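Local structure of mercuric reductase (Metallosphaera sedula, 4YWO) at residues R195-L209 against M225-N237. The protein is a homodimeric flavoprotein that probably reduces mercuric ion to elemental mercury, drawing electrons from NADPH through bound FAD. Sequence-based numbering, arbitrary orientation.
Sequences RMKVEVAILQRSPVL and MENDGVAVVTGVN
Ala201, Ile202 and Leu203 pair in parallel with Ala231, Val232 and Val233, joining the two strands of a beta-alpha-beta unit at the edge of a Rossmann-type sheet. The pairing starts with Ala231 N to Val200 O (3.0 Å) and continues through Ile202 N to Ala231 O (2.8 Å). Val233 N to Ile202 O and Gln204 N to Val233 O extend it. Beyond the strands, Val236 N bonds to Gln204 O and Gly235 N to Ser206 O, the latter from above the carbonyl plane.

On one face, Ile202 CD1 lies 3.7 Å from Met225 SD and also touches Val230 CG1; the Ile202 and Met225 side chains cross at about a right angle. Ile202 CG1 stands anti to its carbonyl carbon (chi1 -73°), and the extended chain beyond it brings CD1 to the sulfur. Leu209 CD1 packs on Val232 CG1 at 4.0 Å. On the other face, Leu203 CD2 lies alongside Val233 CB.

Ahead of both strands, Arg195 NE forms a salt bridge with Asp228 OD2 (2.8 Å). NE comes to the syn side of OD2, but 25° out of the carboxylate plane; the guanidinium and carboxylate planes stand 84° apart. Arg195 NH1 also bonds to Gln348. A water links Val198 O and Val200 N, and more weakly Gly229 O.

Helix 215-227 makes the crossover, and Ala190 of helix 184-194 touches Ile202. Strand 199-203 lies between strand 176-180 and strand 231-233, an outermost strand of this sheet.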
loop_
_atom_site.group_PDB
_atom_site.type_symbol
_atom_site.label_atom_id
_atom_site.label_comp_id
_atom_site.label_asym_id
_atom_site.label_seq_id
_atom_site.Cartn_x
_atom_site.Cartn_y
_atom_site.Cartn_z
ATOM N N ARG A 195 -2.599 -13.854 -19.913
ATOM C CA ARG A 195 -3.918 -13.268 -19.546
ATOM C C ARG A 195 -4.599 -12.662 -20.773
ATOM O O ARG A 195 -5.641 -12.020 -20.708
ATOM C CB ARG A 195 -3.758 -12.279 -18.382
ATOM C CG ARG A 195 -3.422 -12.966 -17.102
ATOM C CD ARG A 195 -3.347 -11.943 -15.960
ATOM N NE ARG A 195 -3.253 -12.615 -14.659
ATOM C CZ ARG A 195 -3.525 -12.013 -13.468
ATOM N NH1 ARG A 195 -3.736 -10.726 -13.432
ATOM N NH2 ARG A 195 -3.548 -12.813 -12.396
ATOM N N MET A 196 -3.866 -12.720 -21.905
ATOM C CA MET A 196 -4.497 -12.380 -23.241
ATOM C C MET A 196 -4.756 -13.590 -24.111
ATOM O O MET A 196 -4.802 -13.422 -25.362
ATOM C CB MET A 196 -3.719 -11.353 -23.916
ATOM C CG MET A 196 -3.676 -10.135 -23.073
ATOM S SD MET A 196 -2.705 -8.882 -23.733
ATOM C CE MET A 196 -2.818 -7.667 -22.347
ATOM N N LYS A 197 -4.881 -14.759 -23.513
ATOM C CA LYS A 197 -5.157 -16.006 -24.166
ATOM C C LYS A 197 -4.041 -16.442 -25.138
ATOM O O LYS A 197 -4.289 -17.018 -26.191
ATOM C CB LYS A 197 -6.480 -15.844 -24.948
ATOM C CG LYS A 197 -7.403 -17.013 -24.862
ATOM C CD LYS A 197 -8.529 -16.791 -25.867
ATOM C CE LYS A 197 -9.569 -17.893 -25.799
ATOM N NZ LYS A 197 -8.963 -19.236 -25.675
ATOM N N VAL A 198 -2.805 -16.213 -24.789
ATOM C CA VAL A 198 -1.603 -16.602 -25.549
ATOM C C VAL A 198 -0.996 -17.724 -24.722
ATOM O O VAL A 198 -0.855 -17.607 -23.478
ATOM C CB VAL A 198 -0.585 -15.439 -25.745
ATOM C CG1 VAL A 198 0.691 -15.906 -26.397
ATOM C CG2 VAL A 198 -1.234 -14.269 -26.489
ATOM N N GLU A 199 -0.586 -18.801 -25.365
ATOM C CA GLU A 199 0.132 -19.917 -24.736
ATOM C C GLU A 199 1.594 -19.539 -24.592
ATOM O O GLU A 199 2.318 -19.404 -25.576
ATOM C CB GLU A 199 0.033 -21.151 -25.591
ATOM C CG GLU A 199 0.787 -22.361 -25.126
ATOM C CD GLU A 199 0.867 -23.382 -26.260
ATOM O OE1 GLU A 199 -0.104 -24.149 -26.387
ATOM O OE2 GLU A 199 1.855 -23.372 -27.061
ATOM N N VAL A 200 2.043 -19.343 -23.350
ATOM C CA VAL A 200 3.389 -18.830 -23.119
ATOM C C VAL A 200 4.261 -19.885 -22.467
ATOM O O VAL A 200 3.840 -20.592 -21.552
ATOM C CB VAL A 200 3.341 -17.571 -22.191
ATOM C CG1 VAL A 200 4.731 -17.040 -21.883
ATOM C CG2 VAL A 200 2.438 -16.486 -22.694
ATOM N N ALA A 201 5.479 -19.944 -22.936
ATOM C CA ALA A 201 6.545 -20.665 -22.261
ATOM C C ALA A 201 7.701 -19.792 -21.889
ATOM O O ALA A 201 8.173 -18.996 -22.712
ATOM C CB ALA A 201 7.093 -21.790 -23.105
ATOM N N ILE A 202 8.191 -19.935 -20.660
ATOM C CA ILE A 202 9.397 -19.240 -20.206
ATOM C C ILE A 202 10.545 -20.221 -20.245
ATOM O O ILE A 202 10.424 -21.307 -19.680
ATOM C CB ILE A 202 9.240 -18.746 -18.742
ATOM C CG1 ILE A 202 8.287 -17.541 -18.720
ATOM C CG2 ILE A 202 10.591 -18.382 -18.143
ATOM C CD1 ILE A 202 7.866 -17.168 -17.298
ATOM N N LEU A 203 11.638 -19.852 -20.884
ATOM C CA LEU A 203 12.851 -20.665 -20.966
ATOM C C LEU A 203 13.981 -19.964 -20.221
ATOM O O LEU A 203 14.534 -18.928 -20.664
ATOM C CB LEU A 203 13.229 -20.814 -22.442
ATOM C CG LEU A 203 12.140 -21.369 -23.334
ATOM C CD1 LEU A 203 12.573 -21.337 -24.857
ATOM C CD2 LEU A 203 11.576 -22.684 -22.923
ATOM N N GLN A 204 14.319 -20.541 -19.079
ATOM C CA GLN A 204 15.218 -19.925 -18.115
ATOM C C GLN A 204 16.460 -20.811 -17.960
ATOM O O GLN A 204 16.276 -21.984 -17.637
ATOM C CB GLN A 204 14.473 -19.816 -16.793
ATOM C CG GLN A 204 15.303 -19.438 -15.570
ATOM C CD GLN A 204 15.933 -18.091 -15.573
ATOM O OE1 GLN A 204 16.259 -17.507 -16.635
ATOM N NE2 GLN A 204 16.229 -17.570 -14.371
ATOM N N ARG A 205 17.635 -20.221 -18.056
ATOM C CA ARG A 205 18.886 -21.017 -17.926
ATOM C C ARG A 205 19.149 -21.445 -16.506
ATOM O O ARG A 205 19.461 -22.607 -16.239
ATOM C CB ARG A 205 20.049 -20.262 -18.493
ATOM C CG ARG A 205 21.407 -20.985 -18.518
ATOM C CD ARG A 205 22.402 -19.873 -18.910
ATOM N NE ARG A 205 23.687 -20.311 -19.442
ATOM C CZ ARG A 205 23.890 -20.801 -20.671
ATOM N NH1 ARG A 205 22.886 -20.967 -21.544
ATOM N NH2 ARG A 205 25.123 -21.149 -21.032
ATOM N N SER A 206 19.119 -20.500 -15.564
ATOM C CA SER A 206 19.340 -20.842 -14.156
ATOM C C SER A 206 18.262 -21.850 -13.747
ATOM O O SER A 206 17.263 -21.939 -14.453
ATOM C CB SER A 206 19.294 -19.555 -13.328
ATOM O OG SER A 206 20.256 -18.634 -13.846
ATOM N N PRO A 207 18.447 -22.654 -12.655
ATOM C CA PRO A 207 17.518 -23.625 -12.130
ATOM C C PRO A 207 16.237 -23.087 -11.522
ATOM O O PRO A 207 15.335 -23.836 -11.299
ATOM C CB PRO A 207 18.299 -24.305 -10.974
ATOM C CG PRO A 207 19.688 -23.871 -11.167
ATOM C CD PRO A 207 19.715 -22.583 -11.895
ATOM N N VAL A 208 16.208 -21.760 -11.279
ATOM C CA VAL A 208 14.993 -21.139 -10.742
ATOM C C VAL A 208 14.812 -19.784 -11.432
ATOM O O VAL A 208 15.719 -19.220 -11.994
ATOM C CB VAL A 208 15.081 -20.921 -9.208
ATOM C CG1 VAL A 208 15.192 -22.252 -8.499
ATOM C CG2 VAL A 208 16.209 -19.985 -8.831
ATOM N N LEU A 209 13.557 -19.346 -11.371
ATOM C CA LEU A 209 13.235 -17.974 -11.765
ATOM C C LEU A 209 13.814 -16.987 -10.756
ATOM O O LEU A 209 13.942 -17.328 -9.566
ATOM C CB LEU A 209 11.766 -17.852 -11.792
ATOM C CG LEU A 209 10.968 -18.727 -12.814
ATOM C CD1 LEU A 209 9.501 -18.554 -12.651
ATOM C CD2 LEU A 209 11.393 -18.432 -14.251
ATOM N N MET A 225 3.399 -17.986 -12.127
ATOM C CA MET A 225 3.342 -18.300 -13.554
ATOM C C MET A 225 2.444 -19.487 -13.931
ATOM O O MET A 225 1.604 -19.382 -14.848
ATOM C CB MET A 225 4.724 -18.513 -14.067
ATOM C CG MET A 225 5.689 -17.321 -14.056
ATOM S SD MET A 225 5.167 -15.898 -15.057
ATOM C CE MET A 225 4.292 -14.908 -13.813
ATOM N N GLU A 226 2.617 -20.548 -13.164
ATOM C CA GLU A 226 1.849 -21.774 -13.415
ATOM C C GLU A 226 0.421 -21.585 -13.160
ATOM O O GLU A 226 -0.421 -22.152 -13.960
ATOM C CB GLU A 226 2.459 -22.931 -12.652
ATOM C CG GLU A 226 3.832 -23.296 -13.265
ATOM C CD GLU A 226 4.566 -24.474 -12.596
ATOM O OE1 GLU A 226 4.168 -24.862 -11.470
ATOM O OE2 GLU A 226 5.606 -24.961 -13.181
ATOM N N ASN A 227 0.052 -20.728 -12.219
ATOM C CA ASN A 227 -1.366 -20.443 -11.941
ATOM C C ASN A 227 -2.053 -19.776 -13.155
ATOM O O ASN A 227 -3.252 -19.883 -13.305
ATOM C CB ASN A 227 -1.534 -19.574 -10.660
ATOM C CG ASN A 227 -1.276 -20.328 -9.358
ATOM O OD1 ASN A 227 -1.162 -21.569 -9.311
ATOM N ND2 ASN A 227 -1.155 -19.549 -8.254
ATOM N N ASP A 228 -1.313 -19.114 -14.041
ATOM C CA ASP A 228 -1.918 -18.558 -15.259
ATOM C C ASP A 228 -1.614 -19.383 -16.490
ATOM O O ASP A 228 -1.818 -18.961 -17.620
ATOM C CB ASP A 228 -1.441 -17.144 -15.522
ATOM C CG ASP A 228 -2.428 -16.099 -14.967
ATOM O OD1 ASP A 228 -3.643 -16.287 -15.006
ATOM O OD2 ASP A 228 -1.951 -15.090 -14.534
ATOM N N GLY A 229 -1.151 -20.572 -16.309
ATOM C CA GLY A 229 -0.981 -21.464 -17.426
ATOM C C GLY A 229 0.295 -21.286 -18.174
ATOM O O GLY A 229 0.449 -21.835 -19.248
ATOM N N VAL A 230 1.252 -20.576 -17.632
ATOM C CA VAL A 230 2.531 -20.472 -18.258
ATOM C C VAL A 230 3.336 -21.745 -18.000
ATOM O O VAL A 230 3.399 -22.217 -16.873
ATOM C CB VAL A 230 3.336 -19.242 -17.686
ATOM C CG1 VAL A 230 4.723 -19.143 -18.270
ATOM C CG2 VAL A 230 2.610 -17.935 -17.883
ATOM N N ALA A 231 4.030 -22.222 -19.008
ATOM C CA ALA A 231 4.945 -23.387 -18.933
ATOM C C ALA A 231 6.302 -22.781 -18.539
ATOM O O ALA A 231 6.852 -21.926 -19.234
ATOM C CB ALA A 231 5.097 -24.048 -20.313
ATOM N N VAL A 232 6.792 -23.181 -17.375
ATOM C CA VAL A 232 8.032 -22.684 -16.870
ATOM C C VAL A 232 9.042 -23.754 -17.071
ATOM O O VAL A 232 8.882 -24.842 -16.463
ATOM C CB VAL A 232 7.874 -22.315 -15.390
ATOM C CG1 VAL A 232 9.247 -21.904 -14.884
ATOM C CG2 VAL A 232 6.895 -21.149 -15.247
ATOM N N VAL A 233 10.027 -23.500 -17.895
ATOM C CA VAL A 233 11.153 -24.454 -18.116
ATOM C C VAL A 233 12.452 -23.885 -17.591
ATOM O O VAL A 233 12.951 -22.873 -18.075
ATOM C CB VAL A 233 11.293 -24.755 -19.617
ATOM C CG1 VAL A 233 12.420 -25.793 -19.795
ATOM C CG2 VAL A 233 9.979 -25.232 -20.170
ATOM N N THR A 234 12.996 -24.465 -16.503
ATOM C CA THR A 234 14.205 -23.969 -15.947
ATOM C C THR A 234 15.435 -24.935 -16.279
ATOM O O THR A 234 15.177 -26.039 -16.685
ATOM C CB THR A 234 14.125 -23.847 -14.420
ATOM O OG1 THR A 234 13.512 -25.021 -13.871
ATOM C CG2 THR A 234 13.237 -22.652 -14.073
ATOM N N GLY A 235 16.625 -24.478 -15.978
ATOM C CA GLY A 235 17.842 -25.255 -16.309
ATOM C C GLY A 235 18.007 -25.542 -17.780
ATOM O O GLY A 235 18.578 -26.585 -18.153
ATOM N N VAL A 236 17.509 -24.671 -18.635
ATOM C CA VAL A 236 17.588 -24.889 -20.088
ATOM C C VAL A 236 18.563 -23.976 -20.816
ATOM O O VAL A 236 18.677 -22.748 -20.589
ATOM C CB VAL A 236 16.204 -24.917 -20.730
ATOM C CG1 VAL A 236 15.417 -23.641 -20.437
ATOM C CG2 VAL A 236 16.304 -25.092 -22.233
ATOM N N ASN A 237 19.298 -24.594 -21.768
ATOM C CA ASN A 237 20.223 -23.874 -22.662
ATOM C C ASN A 237 19.691 -23.889 -24.027
ATOM O O ASN A 237 19.295 -24.953 -24.517
ATOM C CB ASN A 237 21.608 -24.531 -22.718
ATOM C CG ASN A 237 22.295 -24.458 -21.371
ATOM O OD1 ASN A 237 22.686 -23.377 -20.914
ATOM N ND2 ASN A 237 22.359 -25.589 -20.684
HETATM O O HOH W 1 0.266 -19.499 -21.108
HETATM O O HOH W 2 15.421 -26.589 -12.488
#